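Local coordinates for DUF5636 domain-containing protein (Legionella pneumophila subsp. pneumophila str. Philadelphia 1, PDB 4RD8), which is of unknown function but folds into an all-helical chain and belongs to the DUF5636 family, at residues Ile49-Gln54 with Gln80-Glu85; Lys73-Leu78 with Glu215-Arg220; Asp200-Asp205 with Pro211-Val216. The protein carries 3 engineered substitutions. All blocks are in the same frame, centred on the assembly; numbering follows the deposited sequence.

Overall arrangement
These three contacts illustrate how one all-helical domain changes its packing chemistry from interior to margin. Interactions 1 and 2 are small, buried and apolar: both use helix 69-85, the first setting it against helix 41-61 and the second against helix 211-218, with centres about 12 Å apart. Interaction 3 covers more surface, is only partly buried, and brings an arginine and an aspartate to the corner between helices 195-204 and 211-218. Interactions 2 and 3 share helix 211-218, including Glu215 and Val216. Leucines connect all three, since Leu51 reaches both Leu78 and Leu213, and Leu75 also touches Leu213.

Interaction 1 of 3, residues Ile49-Gln54 with Gln80-Glu85; sequences IELNEQ and QEILTE
Ile82 CD1 approaches the flat carboxamide of Gln54 from well above one side of its plane, 4.4 Å from Gln54 OE1; Leu78 CD1, closer to that plane, sits at the oxygen edge, and at the nitrogen edge NE2 is claimed by a carboxylate of its own helix. Gln54 NE2 donates to Glu50 OE2 over 2.7 Å, with an N-H...O angle of 176°. The acceptor lies in the plane of the amide, and the lone pair used is the anti one, pointing away from OE1 of Glu50. This nearly straight bond spans one helical turn and should fix the amide rotation, so that oxygen rather than nitrogen is turned to the neighbouring helix.

The setting is helix-to-helix packing in an all-helical domain, between the consecutive helices 41-61 and 69-85. Their backbones stay well apart, Leu51 CA and Ile82 CA being 9.8 Å distant, and the ends of the aliphatic side chains bridge the interval. The branches that meet are terminal methyls, Leu51 CD1 and Ile82 CD1, at 3.9 Å. Leu51 CB does not aim directly across, but with CG swung anti to the backbone N (chi1 -177°) its end comes nearer to Ile82. The isoleucine reaches out along its longer CG1-CD1 arm.

Leu78, a turn before Ile82, also touches Leu51 and enlarges this apolar seam. Cys136 and Ile139 of helix 130-144 pack on Ile82, and Leu140 on Gln54. A salt bridge from Glu81 to Arg58 joins the same two helices.

Within helix 69-85, Gln80 O accepts two donors from Thr84, on opposite faces of its carbonyl plane: the backbone N, and OG1 at 2.8 Å, 39° out of that plane.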
ATOM      1  N   ILE A  49       0.981  13.167   5.441  1.00 29.03           N
ATOM      2  CA  ILE A  49       0.357  14.390   5.923  1.00 33.02           C
ATOM      3  C   ILE A  49      -1.057  14.537   5.345  1.00 35.63           C
ATOM      4  O   ILE A  49      -1.999  14.870   6.070  1.00 33.17           O
ATOM      5  CB  ILE A  49       1.218  15.632   5.580  1.00 30.88           C
ATOM      6  CG1 ILE A  49       2.475  15.652   6.456  1.00 34.65           C
ATOM      7  CG2 ILE A  49       0.422  16.911   5.775  1.00 33.52           C
ATOM      8  CD1 ILE A  49       3.540  16.608   5.984  1.00 33.96           C
ATOM      9  N   GLU A  50      -1.204  14.260   4.052  1.00 29.23           N
ATOM     10  CA  GLU A  50      -2.499  14.382   3.383  1.00 35.10           C
ATOM     11  C   GLU A  50      -3.486  13.362   3.947  1.00 31.49           C
ATOM     12  O   GLU A  50      -4.643  13.693   4.217  1.00 36.50           O
ATOM     13  CB  GLU A  50      -2.339  14.207   1.863  1.00 34.42           C
ATOM     14  CG  GLU A  50      -3.647  14.190   1.067  1.00 35.21           C
ATOM     15  CD  GLU A  50      -4.386  15.523   1.094  1.00 40.70           C
ATOM     16  OE1 GLU A  50      -3.730  16.590   1.182  1.00 41.85           O
ATOM     17  OE2 GLU A  50      -5.634  15.507   1.022  1.00 43.10           O
ATOM     18  N   LEU A  51      -3.012  12.133   4.143  1.00 32.45           N
ATOM     19  CA  LEU A  51      -3.846  11.066   4.691  1.00 27.92           C
ATOM     20  C   LEU A  51      -4.271  11.436   6.106  1.00 31.61           C
ATOM     21  O   LEU A  51      -5.438  11.264   6.484  1.00 31.48           O
ATOM     22  CB  LEU A  51      -3.088   9.740   4.693  1.00 26.98           C
ATOM     23  CG  LEU A  51      -3.872   8.518   5.180  1.00 32.11           C
ATOM     24  CD1 LEU A  51      -5.022   8.215   4.237  1.00 30.84           C
ATOM     25  CD2 LEU A  51      -2.947   7.308   5.317  1.00 30.93           C
ATOM     26  N   ASN A  52      -3.324  11.971   6.874  1.00 34.38           N
ATOM     27  CA  ASN A  52      -3.609  12.443   8.228  1.00 32.25           C
ATOM     28  C   ASN A  52      -4.633  13.560   8.238  1.00 34.06           C
ATOM     29  O   ASN A  52      -5.472  13.633   9.134  1.00 37.71           O
ATOM     30  CB  ASN A  52      -2.335  12.931   8.919  1.00 31.42           C
ATOM     31  CG  ASN A  52      -2.596  13.452  10.320  1.00 32.59           C
ATOM     32  OD1 ASN A  52      -2.650  12.680  11.285  1.00 36.43           O
ATOM     33  ND2 ASN A  52      -2.751  14.767  10.443  1.00 36.88           N
ATOM     34  N   GLU A  53      -4.553  14.443   7.248  1.00 33.42           N
ATOM     35  CA  GLU A  53      -5.456  15.581   7.193  1.00 38.02           C
ATOM     36  C   GLU A  53      -6.866  15.146   6.808  1.00 35.58           C
ATOM     37  O   GLU A  53      -7.848  15.644   7.356  1.00 38.56           O
ATOM     38  CB  GLU A  53      -4.934  16.649   6.235  1.00 43.51           C
ATOM     39  CG  GLU A  53      -5.745  17.925   6.276  1.00 56.73           C
ATOM     40  CD  GLU A  53      -5.061  19.069   5.564  1.00 66.09           C
ATOM     41  OE1 GLU A  53      -5.168  19.141   4.319  1.00 67.31           O
ATOM     42  OE2 GLU A  53      -4.426  19.898   6.250  1.00 66.05           O
ATOM     43  N   GLN A  54      -6.965  14.205   5.875  1.00 34.40           N
ATOM     44  CA  GLN A  54      -8.269  13.691   5.480  1.00 38.31           C
ATOM     45  C   GLN A  54      -8.941  12.943   6.637  1.00 37.91           C
ATOM     46  O   GLN A  54     -10.137  13.099   6.878  1.00 39.93           O
ATOM     47  CB  GLN A  54      -8.149  12.823   4.221  1.00 35.70           C
ATOM     48  CG  GLN A  54      -7.693  13.609   2.991  1.00 34.63           C
ATOM     49  CD  GLN A  54      -7.747  12.789   1.715  1.00 36.03           C
ATOM     50  OE1 GLN A  54      -8.429  11.766   1.652  1.00 37.67           O
ATOM     51  NE2 GLN A  54      -7.017  13.230   0.692  1.00 39.14           N
ATOM     52  N   GLN A  80     -10.404   2.367   2.301  1.00 24.09           N
ATOM     53  CA  GLN A  80     -11.186   1.694   1.263  1.00 25.91           C
ATOM     54  C   GLN A  80     -11.648   2.646   0.153  1.00 27.62           C
ATOM     55  O   GLN A  80     -11.666   2.270  -1.021  1.00 30.91           O
ATOM     56  CB  GLN A  80     -12.402   0.957   1.838  1.00 29.52           C
ATOM     57  CG  GLN A  80     -13.144   0.156   0.767  1.00 41.02           C
ATOM     58  CD  GLN A  80     -12.237  -0.869   0.076  1.00 47.22           C
ATOM     59  OE1 GLN A  80     -11.826  -1.852   0.694  1.00 62.74           O
ATOM     60  NE2 GLN A  80     -11.909  -0.633  -1.197  1.00 32.24           N
ATOM     61  N   GLU A  81     -12.040   3.865   0.518  1.00 28.38           N
ATOM     62  CA  GLU A  81     -12.485   4.827  -0.490  1.00 29.85           C
ATOM     63  C   GLU A  81     -11.357   5.187  -1.460  1.00 30.97           C
ATOM     64  O   GLU A  81     -11.567   5.250  -2.674  1.00 27.16           O
ATOM     65  CB  GLU A  81     -13.081   6.078   0.169  1.00 29.29           C
ATOM     66  CG  GLU A  81     -14.375   5.792   0.923  1.00 33.76           C
ATOM     67  CD  GLU A  81     -14.821   6.937   1.811  1.00 45.23           C
ATOM     68  OE1 GLU A  81     -14.279   8.061   1.688  1.00 46.43           O
ATOM     69  OE2 GLU A  81     -15.729   6.708   2.640  1.00 47.78           O
ATOM     70  N   ILE A  82     -10.158   5.407  -0.921  1.00 22.85           N
ATOM     71  CA  ILE A  82      -8.998   5.705  -1.754  1.00 21.95           C
ATOM     72  C   ILE A  82      -8.708   4.534  -2.684  1.00 24.85           C
ATOM     73  O   ILE A  82      -8.457   4.717  -3.873  1.00 25.05           O
ATOM     74  CB  ILE A  82      -7.761   6.023  -0.889  1.00 21.05           C
ATOM     75  CG1 ILE A  82      -7.998   7.341  -0.143  1.00 24.88           C
ATOM     76  CG2 ILE A  82      -6.508   6.115  -1.756  1.00 22.40           C
ATOM     77  CD1 ILE A  82      -7.009   7.605   0.985  1.00 24.80           C
ATOM     78  N   LEU A  83      -8.761   3.324  -2.140  1.00 21.40           N
ATOM     79  CA  LEU A  83      -8.497   2.125  -2.928  1.00 19.68           C
ATOM     80  C   LEU A  83      -9.544   1.927  -4.005  1.00 20.29           C
ATOM     81  O   LEU A  83      -9.214   1.601  -5.138  1.00 19.45           O
ATOM     82  CB  LEU A  83      -8.442   0.879  -2.040  1.00 17.60           C
ATOM     83  CG  LEU A  83      -7.233   0.819  -1.104  1.00 20.20           C
ATOM     84  CD1 LEU A  83      -7.358  -0.429  -0.232  1.00 21.47           C
ATOM     85  CD2 LEU A  83      -5.936   0.805  -1.909  1.00 21.64           C
ATOM     86  N   THR A  84     -10.805   2.122  -3.651  1.00 22.43           N
ATOM     87  CA  THR A  84     -11.883   1.980  -4.622  1.00 23.31           C
ATOM     88  C   THR A  84     -11.722   2.934  -5.810  1.00 23.64           C
ATOM     89  O   THR A  84     -11.919   2.539  -6.964  1.00 26.45           O
ATOM     90  CB  THR A  84     -13.240   2.187  -3.962  1.00 28.59           C
ATOM     91  OG1 THR A  84     -13.396   1.203  -2.931  1.00 27.81           O
ATOM     92  CG2 THR A  84     -14.355   2.029  -4.988  1.00 28.67           C
ATOM     93  N   GLU A  85     -11.353   4.181  -5.519  1.00 23.14           N
ATOM     94  CA  GLU A  85     -11.089   5.184  -6.552  1.00 23.82           C
ATOM     95  C   GLU A  85     -10.045   4.718  -7.557  1.00 25.18           C
ATOM     96  O   GLU A  85     -10.078   5.128  -8.722  1.00 25.70           O
ATOM     97  CB  GLU A  85     -10.593   6.490  -5.924  1.00 28.70           C
ATOM     98  CG  GLU A  85     -11.661   7.395  -5.381  1.00 42.52           C
ATOM     99  CD  GLU A  85     -11.105   8.760  -5.020  1.00 47.58           C
ATOM    100  OE1 GLU A  85     -10.141   9.213  -5.689  1.00 43.07           O
ATOM    101  OE2 GLU A  85     -11.628   9.373  -4.066  1.00 45.76           O
TER

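Interaction 2 of 3, residues Lys73-Leu78 with Glu215-Arg220; sequences KQLRTL and EVIKNR
Leu75 lays its CD2 methyl against two successive residues of helix 211-218. That single branch lies 3.9 Å from Val216 CG1 and an equal 3.9 Å from Ile217 CG1, and the two side chains meet it from different positions on the helical turn. Behind the methyl, Leu75 CB adds a second approach to the same valine, 4.0 Å from Val216 CG1, so the valine branch rests along the base of the leucine as well as its end. The torsions explain which branches are used: Val216 carries CG1 opposite the backbone N (chi1 173°), whereas Ile217 has its CG1 beside the backbone N and offers the flank of its longer arm. All these side chains meet at oblique angles and purely through carbon.

Here helix 69-85 is paired with helix 211-218, bringing together parts of an all-helical domain separated by well over a hundred residues in sequence. The backbones come fairly close, with Leu75 CA and Val216 CA 7.7 Å apart. Ala71, one turn before Leu75, also packs on Val216, and Leu55 of helix 41-61 lies against Leu75. Ile217 also touches Ile202 of helix 195-204.

Polar groups take no part in this carbon-to-carbon contact. The end of Gln74, a buried residue, leads away from Val216 and Ile217, and its OE1 is satisfied by Arg58 and Lys62, while Arg76 forms a salt bridge with Glu128. The guanidinium of Arg76 brings Arg76 NH1 to 4.6 Å from Arg220 CB, the only side-chain atom of that residue in the model. Just before Arg220 the helix is ending: Asn219 N makes weak bonds, 3.0 Å to Glu215 O and 3.1 Å to Val216 O.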
ATOM      1  N   LYS A  73     -12.575   2.605  12.634  1.00 42.60           N
ATOM      2  CA  LYS A  73     -13.524   2.354  11.557  1.00 42.34           C
ATOM      3  C   LYS A  73     -13.406   3.427  10.479  1.00 40.67           C
ATOM      4  O   LYS A  73     -13.424   3.122   9.292  1.00 37.76           O
ATOM      5  CB  LYS A  73     -14.950   2.298  12.112  1.00 48.78           C
ATOM      6  CG  LYS A  73     -15.937   1.565  11.220  1.00 59.86           C
ATOM      7  CD  LYS A  73     -17.038   2.489  10.716  1.00 68.77           C
ATOM      8  CE  LYS A  73     -18.093   1.710   9.939  1.00 74.17           C
ATOM      9  NZ  LYS A  73     -19.247   2.576   9.554  1.00 80.20           N
ATOM     10  N   GLN A  74     -13.272   4.684  10.895  1.00 40.54           N
ATOM     11  CA  GLN A  74     -13.168   5.792   9.948  1.00 40.81           C
ATOM     12  C   GLN A  74     -11.919   5.721   9.067  1.00 39.53           C
ATOM     13  O   GLN A  74     -11.982   6.009   7.871  1.00 35.53           O
ATOM     14  CB  GLN A  74     -13.243   7.137  10.672  1.00 43.24           C
ATOM     15  CG  GLN A  74     -14.643   7.493  11.124  1.00 50.96           C
ATOM     16  CD  GLN A  74     -15.648   7.362  10.004  1.00 51.58           C
ATOM     17  OE1 GLN A  74     -15.466   7.923   8.924  1.00 59.39           O
ATOM     18  NE2 GLN A  74     -16.713   6.609  10.250  1.00 58.82           N
ATOM     19  N   LEU A  75     -10.790   5.342   9.657  1.00 32.55           N
ATOM     20  CA  LEU A  75      -9.554   5.172   8.893  1.00 32.31           C
ATOM     21  C   LEU A  75      -9.695   4.048   7.867  1.00 33.97           C
ATOM     22  O   LEU A  75      -9.234   4.170   6.735  1.00 26.81           O
ATOM     23  CB  LEU A  75      -8.373   4.876   9.824  1.00 35.58           C
ATOM     24  CG  LEU A  75      -7.056   4.512   9.124  1.00 32.58           C
ATOM     25  CD1 LEU A  75      -6.609   5.635   8.212  1.00 32.98           C
ATOM     26  CD2 LEU A  75      -5.968   4.201  10.142  1.00 39.55           C
ATOM     27  N   ARG A  76     -10.330   2.953   8.272  1.00 32.34           N
ATOM     28  CA  ARG A  76     -10.533   1.811   7.375  1.00 30.45           C
ATOM     29  C   ARG A  76     -11.421   2.173   6.192  1.00 30.71           C
ATOM     30  O   ARG A  76     -11.147   1.776   5.060  1.00 31.79           O
ATOM     31  CB  ARG A  76     -11.138   0.627   8.135  1.00 36.71           C
ATOM     32  CG  ARG A  76     -10.122  -0.397   8.619  1.00 53.45           C
ATOM     33  CD  ARG A  76     -10.341  -0.747  10.077  1.00 59.16           C
ATOM     34  NE  ARG A  76      -9.973  -2.127  10.389  1.00 57.26           N
ATOM     35  CZ  ARG A  76      -8.873  -2.492  11.041  1.00 62.02           C
ATOM     36  NH1 ARG A  76      -8.007  -1.583  11.464  1.00 62.67           N
ATOM     37  NH2 ARG A  76      -8.641  -3.778  11.271  1.00 66.79           N
ATOM     38  N   THR A  77     -12.481   2.929   6.457  1.00 30.39           N
ATOM     39  CA  THR A  77     -13.387   3.339   5.394  1.00 30.46           C
ATOM     40  C   THR A  77     -12.715   4.374   4.494  1.00 32.66           C
ATOM     41  O   THR A  77     -12.921   4.366   3.284  1.00 31.94           O
ATOM     42  CB  THR A  77     -14.742   3.852   5.940  1.00 41.66           C
ATOM     43  OG1 THR A  77     -14.508   4.896   6.888  1.00 53.65           O
ATOM     44  CG2 THR A  77     -15.501   2.721   6.623  1.00 41.61           C
ATOM     45  N   LEU A  78     -11.905   5.256   5.079  1.00 28.37           N
ATOM     46  CA  LEU A  78     -11.116   6.191   4.279  1.00 26.92           C
ATOM     47  C   LEU A  78     -10.137   5.444   3.379  1.00 28.36           C
ATOM     48  O   LEU A  78     -10.025   5.741   2.184  1.00 24.92           O
ATOM     49  CB  LEU A  78     -10.359   7.187   5.169  1.00 27.32           C
ATOM     50  CG  LEU A  78      -9.314   8.080   4.488  1.00 30.83           C
ATOM     51  CD1 LEU A  78      -9.948   8.940   3.397  1.00 36.77           C
ATOM     52  CD2 LEU A  78      -8.602   8.967   5.522  1.00 35.83           C
ATOM     53  N   GLU A 215      -2.103   8.044  16.250  1.00 48.03           N
ATOM     54  CA  GLU A 215      -2.851   7.584  17.417  1.00 52.91           C
ATOM     55  C   GLU A 215      -3.898   6.530  17.041  1.00 52.14           C
ATOM     56  O   GLU A 215      -4.095   5.560  17.772  1.00 55.55           O
ATOM     57  CB  GLU A 215      -3.516   8.765  18.123  1.00 50.80           C
ATOM     58  CG  GLU A 215      -4.182   8.417  19.447  1.00 58.03           C
ATOM     59  CD  GLU A 215      -4.784   9.631  20.121  1.00 69.51           C
ATOM     60  OE1 GLU A 215      -4.546  10.755  19.631  1.00 75.13           O
ATOM     61  OE2 GLU A 215      -5.496   9.466  21.137  1.00 72.83           O
ATOM     62  N   VAL A 216      -4.557   6.719  15.897  1.00 45.42           N
ATOM     63  CA  VAL A 216      -5.575   5.779  15.432  1.00 47.10           C
ATOM     64  C   VAL A 216      -4.981   4.397  15.155  1.00 47.83           C
ATOM     65  O   VAL A 216      -5.558   3.380  15.539  1.00 54.67           O
ATOM     66  CB  VAL A 216      -6.323   6.313  14.183  1.00 39.98           C
ATOM     67  CG1 VAL A 216      -7.266   5.253  13.617  1.00 48.79           C
ATOM     68  CG2 VAL A 216      -7.087   7.589  14.524  1.00 42.67           C
ATOM     69  N   ILE A 217      -3.823   4.371  14.501  1.00 45.45           N
ATOM     70  CA  ILE A 217      -3.131   3.118  14.188  1.00 47.15           C
ATOM     71  C   ILE A 217      -2.656   2.382  15.454  1.00 57.60           C
ATOM     72  O   ILE A 217      -2.751   1.156  15.536  1.00 63.55           O
ATOM     73  CB  ILE A 217      -1.970   3.361  13.189  1.00 42.76           C
ATOM     74  CG1 ILE A 217      -2.534   3.565  11.781  1.00 42.28           C
ATOM     75  CG2 ILE A 217      -0.987   2.205  13.185  1.00 43.69           C
ATOM     76  CD1 ILE A 217      -1.479   3.819  10.721  1.00 43.90           C
ATOM     77  N   LYS A 218      -2.170   3.132  16.441  1.00 60.23           N
ATOM     78  CA  LYS A 218      -1.840   2.565  17.746  1.00 66.34           C
ATOM     79  C   LYS A 218      -3.081   1.985  18.425  1.00 72.50           C
ATOM     80  O   LYS A 218      -3.003   0.983  19.137  1.00 75.99           O
ATOM     81  CB  LYS A 218      -1.241   3.639  18.658  1.00 72.19           C
ATOM     82  CG  LYS A 218       0.236   3.936  18.454  1.00 72.48           C
ATOM     83  CD  LYS A 218       0.764   4.749  19.638  1.00 75.03           C
ATOM     84  CE  LYS A 218       2.246   5.057  19.513  1.00 72.90           C
ATOM     85  NZ  LYS A 218       2.500   6.223  18.641  1.00 72.55           N
ATOM     86  N   ASN A 219      -4.223   2.626  18.191  1.00 74.23           N
ATOM     87  CA  ASN A 219      -5.463   2.322  18.907  1.00 80.56           C
ATOM     88  C   ASN A 219      -6.143   1.009  18.514  1.00 83.93           C
ATOM     89  O   ASN A 219      -7.199   0.671  19.049  1.00 93.58           O
ATOM     90  CB  ASN A 219      -6.453   3.484  18.767  1.00 79.01           C
ATOM     91  N   ARG A 220      -5.541   0.278  17.581  1.00 78.67           N
ATOM     92  CA  ARG A 220      -6.029  -1.047  17.210  1.00 79.45           C
ATOM     93  C   ARG A 220      -4.932  -2.087  17.398  1.00 81.61           C
ATOM     94  O   ARG A 220      -4.975  -3.159  16.801  1.00 82.99           O
ATOM     95  CB  ARG A 220      -6.530  -1.066  15.762  1.00 72.22           C
TER

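Interaction 3 of 3, residues Asp200-Asp205 with Pro211-Val216; sequences DHIQND and PVLREV
The corner between two consecutive helices, 195-204 and 211-218, is built here: the two short segments make an angle of 108° between their N-to-C directions and approach to 8.3 Å. Arg214 covers the end of the first helix. Its chain, extended from CG to NE, starts with Arg214 CB 3.4 Å from Ile202 O and continues past the last carbonyls. Gln203 O lies over one face of the guanidinium, Asp205 O sits at its edge, and Asn204 O approaches obliquely, 3.3 Å from Arg214 NH1. Angles are too poor for hydrogen bonding at Gln203 O and Asn204 O, so the attraction is probably electrostatic, between a cation and the negative end of the helix. Lys218 NZ, close to Arg214 NE, probably bonds Gln203 O as well, so two cations gather at this helix end.

Asp205, with positive phi (42°), turns the chain out of the helix. Asp205 CB packs 3.6 Å from Arg214 CD, while OD1 accepts from Ile209 N and OD2 from Phe210 N. Asp205 OD2 also lies 3.1 Å from Pro211 N, which has no hydrogen to give. Deeper in, Ile202 CG2 meets Leu213 CG at 4.2 Å.

Around the corner, helix 41-61 receives Leu213 on Leu51 and offers Asn52 OD1 to Leu213 N, while Leu75 of helix 69-85 packs against the same leucine.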
ATOM      1  N   ASP A 200       6.560   1.635  11.701  1.00 32.87           N
ATOM      2  CA  ASP A 200       7.279   2.256  12.817  1.00 34.52           C
ATOM      3  C   ASP A 200       7.436   3.761  12.594  1.00 34.54           C
ATOM      4  O   ASP A 200       7.399   4.553  13.534  1.00 37.29           O
ATOM      5  CB  ASP A 200       8.658   1.616  12.988  1.00 37.01           C
ATOM      6  CG  ASP A 200       8.581   0.164  13.420  1.00 53.54           C
ATOM      7  OD1 ASP A 200       7.513  -0.263  13.918  1.00 55.36           O
ATOM      8  OD2 ASP A 200       9.597  -0.550  13.273  1.00 59.94           O
ATOM      9  N   HIS A 201       7.616   4.140  11.335  1.00 32.57           N
ATOM     10  CA  HIS A 201       7.716   5.543  10.964  1.00 34.97           C
ATOM     11  C   HIS A 201       6.442   6.297  11.359  1.00 34.82           C
ATOM     12  O   HIS A 201       6.506   7.407  11.881  1.00 35.84           O
ATOM     13  CB  HIS A 201       7.961   5.672   9.457  1.00 30.67           C
ATOM     14  CG  HIS A 201       8.124   7.069   8.994  1.00 31.15           C
ATOM     15  ND1 HIS A 201       9.182   7.884   9.372  1.00 34.50           N
ATOM     16  CD2 HIS A 201       7.364   7.845   8.162  1.00 34.98           C
ATOM     17  CE1 HIS A 201       9.065   9.065   8.813  1.00 37.88           C
ATOM     18  NE2 HIS A 201       7.963   9.060   8.065  1.00 35.05           N
ATOM     19  N   ILE A 202       5.290   5.675  11.122  1.00 32.28           N
ATOM     20  CA  ILE A 202       4.005   6.298  11.419  1.00 31.50           C
ATOM     21  C   ILE A 202       3.752   6.390  12.925  1.00 39.99           C
ATOM     22  O   ILE A 202       3.385   7.451  13.437  1.00 39.68           O
ATOM     23  CB  ILE A 202       2.843   5.547  10.725  1.00 34.98           C
ATOM     24  CG1 ILE A 202       2.884   5.789   9.212  1.00 30.87           C
ATOM     25  CG2 ILE A 202       1.509   5.989  11.289  1.00 38.52           C
ATOM     26  CD1 ILE A 202       1.950   4.870   8.408  1.00 34.12           C
ATOM     27  N   GLN A 203       3.955   5.280  13.634  1.00 38.26           N
ATOM     28  CA  GLN A 203       3.691   5.224  15.073  1.00 40.95           C
ATOM     29  C   GLN A 203       4.634   6.095  15.892  1.00 42.56           C
ATOM     30  O   GLN A 203       4.292   6.519  16.996  1.00 49.76           O
ATOM     31  CB  GLN A 203       3.700   3.774  15.575  1.00 43.35           C
ATOM     32  CG  GLN A 203       2.491   2.968  15.105  1.00 52.95           C
ATOM     33  CD  GLN A 203       2.438   1.561  15.684  1.00 60.09           C
ATOM     34  OE1 GLN A 203       2.626   1.361  16.885  1.00 65.33           O
ATOM     35  NE2 GLN A 203       2.180   0.578  14.826  1.00 62.61           N
ATOM     36  N   ASN A 204       5.814   6.377  15.352  1.00 41.93           N
ATOM     37  CA  ASN A 204       6.750   7.251  16.042  1.00 46.80           C
ATOM     38  C   ASN A 204       6.428   8.721  15.791  1.00 49.99           C
ATOM     39  O   ASN A 204       6.427   9.521  16.723  1.00 50.87           O
ATOM     40  CB  ASN A 204       8.191   6.924  15.651  1.00 50.93           C
ATOM     41  CG  ASN A 204       8.668   5.606  16.244  1.00 59.00           C
ATOM     42  OD1 ASN A 204       8.091   5.102  17.213  1.00 58.03           O
ATOM     43  ND2 ASN A 204       9.726   5.044  15.669  1.00 57.37           N
ATOM     44  N   ASP A 205       6.129   9.049  14.532  1.00 48.81           N
ATOM     45  CA  ASP A 205       5.821  10.421  14.109  1.00 46.37           C
ATOM     46  C   ASP A 205       6.753  11.442  14.757  1.00 48.94           C
ATOM     47  O   ASP A 205       6.325  12.272  15.568  1.00 51.99           O
ATOM     48  CB  ASP A 205       4.359  10.772  14.402  1.00 45.82           C
ATOM     49  CG  ASP A 205       3.940  12.091  13.775  1.00 47.35           C
ATOM     50  OD1 ASP A 205       4.634  12.560  12.842  1.00 41.02           O
ATOM     51  OD2 ASP A 205       2.919  12.661  14.218  1.00 44.79           O
ATOM     52  N   PRO A 211      -0.085  13.234  13.675  1.00 41.64           N
ATOM     53  CA  PRO A 211      -0.461  12.787  15.021  1.00 50.13           C
ATOM     54  C   PRO A 211      -1.788  12.032  15.073  1.00 49.25           C
ATOM     55  O   PRO A 211      -1.938  11.144  15.916  1.00 51.16           O
ATOM     56  CB  PRO A 211      -0.572  14.095  15.803  1.00 47.95           C
ATOM     57  CG  PRO A 211      -0.913  15.118  14.776  1.00 49.03           C
ATOM     58  CD  PRO A 211      -0.157  14.703  13.551  1.00 42.91           C
ATOM     59  N   VAL A 212      -2.727  12.376  14.194  1.00 43.07           N
ATOM     60  CA  VAL A 212      -4.033  11.725  14.184  1.00 44.19           C
ATOM     61  C   VAL A 212      -3.954  10.329  13.584  1.00 47.98           C
ATOM     62  O   VAL A 212      -4.480   9.368  14.155  1.00 44.50           O
ATOM     63  CB  VAL A 212      -5.086  12.577  13.453  1.00 43.18           C
ATOM     64  CG1 VAL A 212      -6.403  11.830  13.362  1.00 43.00           C
ATOM     65  CG2 VAL A 212      -5.283  13.896  14.183  1.00 47.05           C
ATOM     66  N   LEU A 213      -3.289  10.218  12.438  1.00 36.96           N
ATOM     67  CA  LEU A 213      -3.053   8.925  11.813  1.00 40.38           C
ATOM     68  C   LEU A 213      -2.291   8.024  12.777  1.00 40.67           C
ATOM     69  O   LEU A 213      -2.566   6.830  12.880  1.00 38.41           O
ATOM     70  CB  LEU A 213      -2.278   9.103  10.502  1.00 35.51           C
ATOM     71  CG  LEU A 213      -1.870   7.846   9.725  1.00 36.25           C
ATOM     72  CD1 LEU A 213      -3.079   6.974   9.398  1.00 35.26           C
ATOM     73  CD2 LEU A 213      -1.103   8.206   8.448  1.00 34.17           C
ATOM     74  N   ARG A 214      -1.352   8.614  13.507  1.00 45.28           N
ATOM     75  CA  ARG A 214      -0.507   7.858  14.424  1.00 50.23           C
ATOM     76  C   ARG A 214      -1.293   7.234  15.577  1.00 48.65           C
ATOM     77  O   ARG A 214      -1.172   6.038  15.844  1.00 50.00           O
ATOM     78  CB  ARG A 214       0.610   8.753  14.968  1.00 54.11           C
ATOM     79  CG  ARG A 214       1.282   8.220  16.221  1.00 52.59           C
ATOM     80  CD  ARG A 214       2.205   9.261  16.836  1.00 63.34           C
ATOM     81  NE  ARG A 214       2.373   9.058  18.272  1.00 71.78           N
ATOM     82  CZ  ARG A 214       3.204   9.754  19.041  1.00 79.83           C
ATOM     83  NH1 ARG A 214       3.960  10.710  18.517  1.00 82.71           N
ATOM     84  NH2 ARG A 214       3.281   9.494  20.337  1.00 80.84           N
ATOM     85  N   GLU A 215      -2.103   8.044  16.250  1.00 48.03           N
ATOM     86  CA  GLU A 215      -2.851   7.584  17.417  1.00 52.91           C
ATOM     87  C   GLU A 215      -3.898   6.530  17.041  1.00 52.14           C
ATOM     88  O   GLU A 215      -4.095   5.560  17.772  1.00 55.55           O
ATOM     89  CB  GLU A 215      -3.516   8.765  18.123  1.00 50.80           C
ATOM     90  CG  GLU A 215      -4.182   8.417  19.447  1.00 58.03           C
ATOM     91  CD  GLU A 215      -4.784   9.631  20.121  1.00 69.51           C
ATOM     92  OE1 GLU A 215      -4.546  10.755  19.631  1.00 75.13           O
ATOM     93  OE2 GLU A 215      -5.496   9.466  21.137  1.00 72.83           O
ATOM     94  N   VAL A 216      -4.557   6.719  15.897  1.00 45.42           N
ATOM     95  CA  VAL A 216      -5.575   5.779  15.432  1.00 47.10           C
ATOM     96  C   VAL A 216      -4.981   4.397  15.155  1.00 47.83           C
ATOM     97  O   VAL A 216      -5.558   3.380  15.539  1.00 54.67           O
ATOM     98  CB  VAL A 216      -6.323   6.313  14.183  1.00 39.98           C
ATOM     99  CG1 VAL A 216      -7.266   5.253  13.617  1.00 48.79           C
ATOM    100  CG2 VAL A 216      -7.087   7.589  14.524  1.00 42.67           C
TER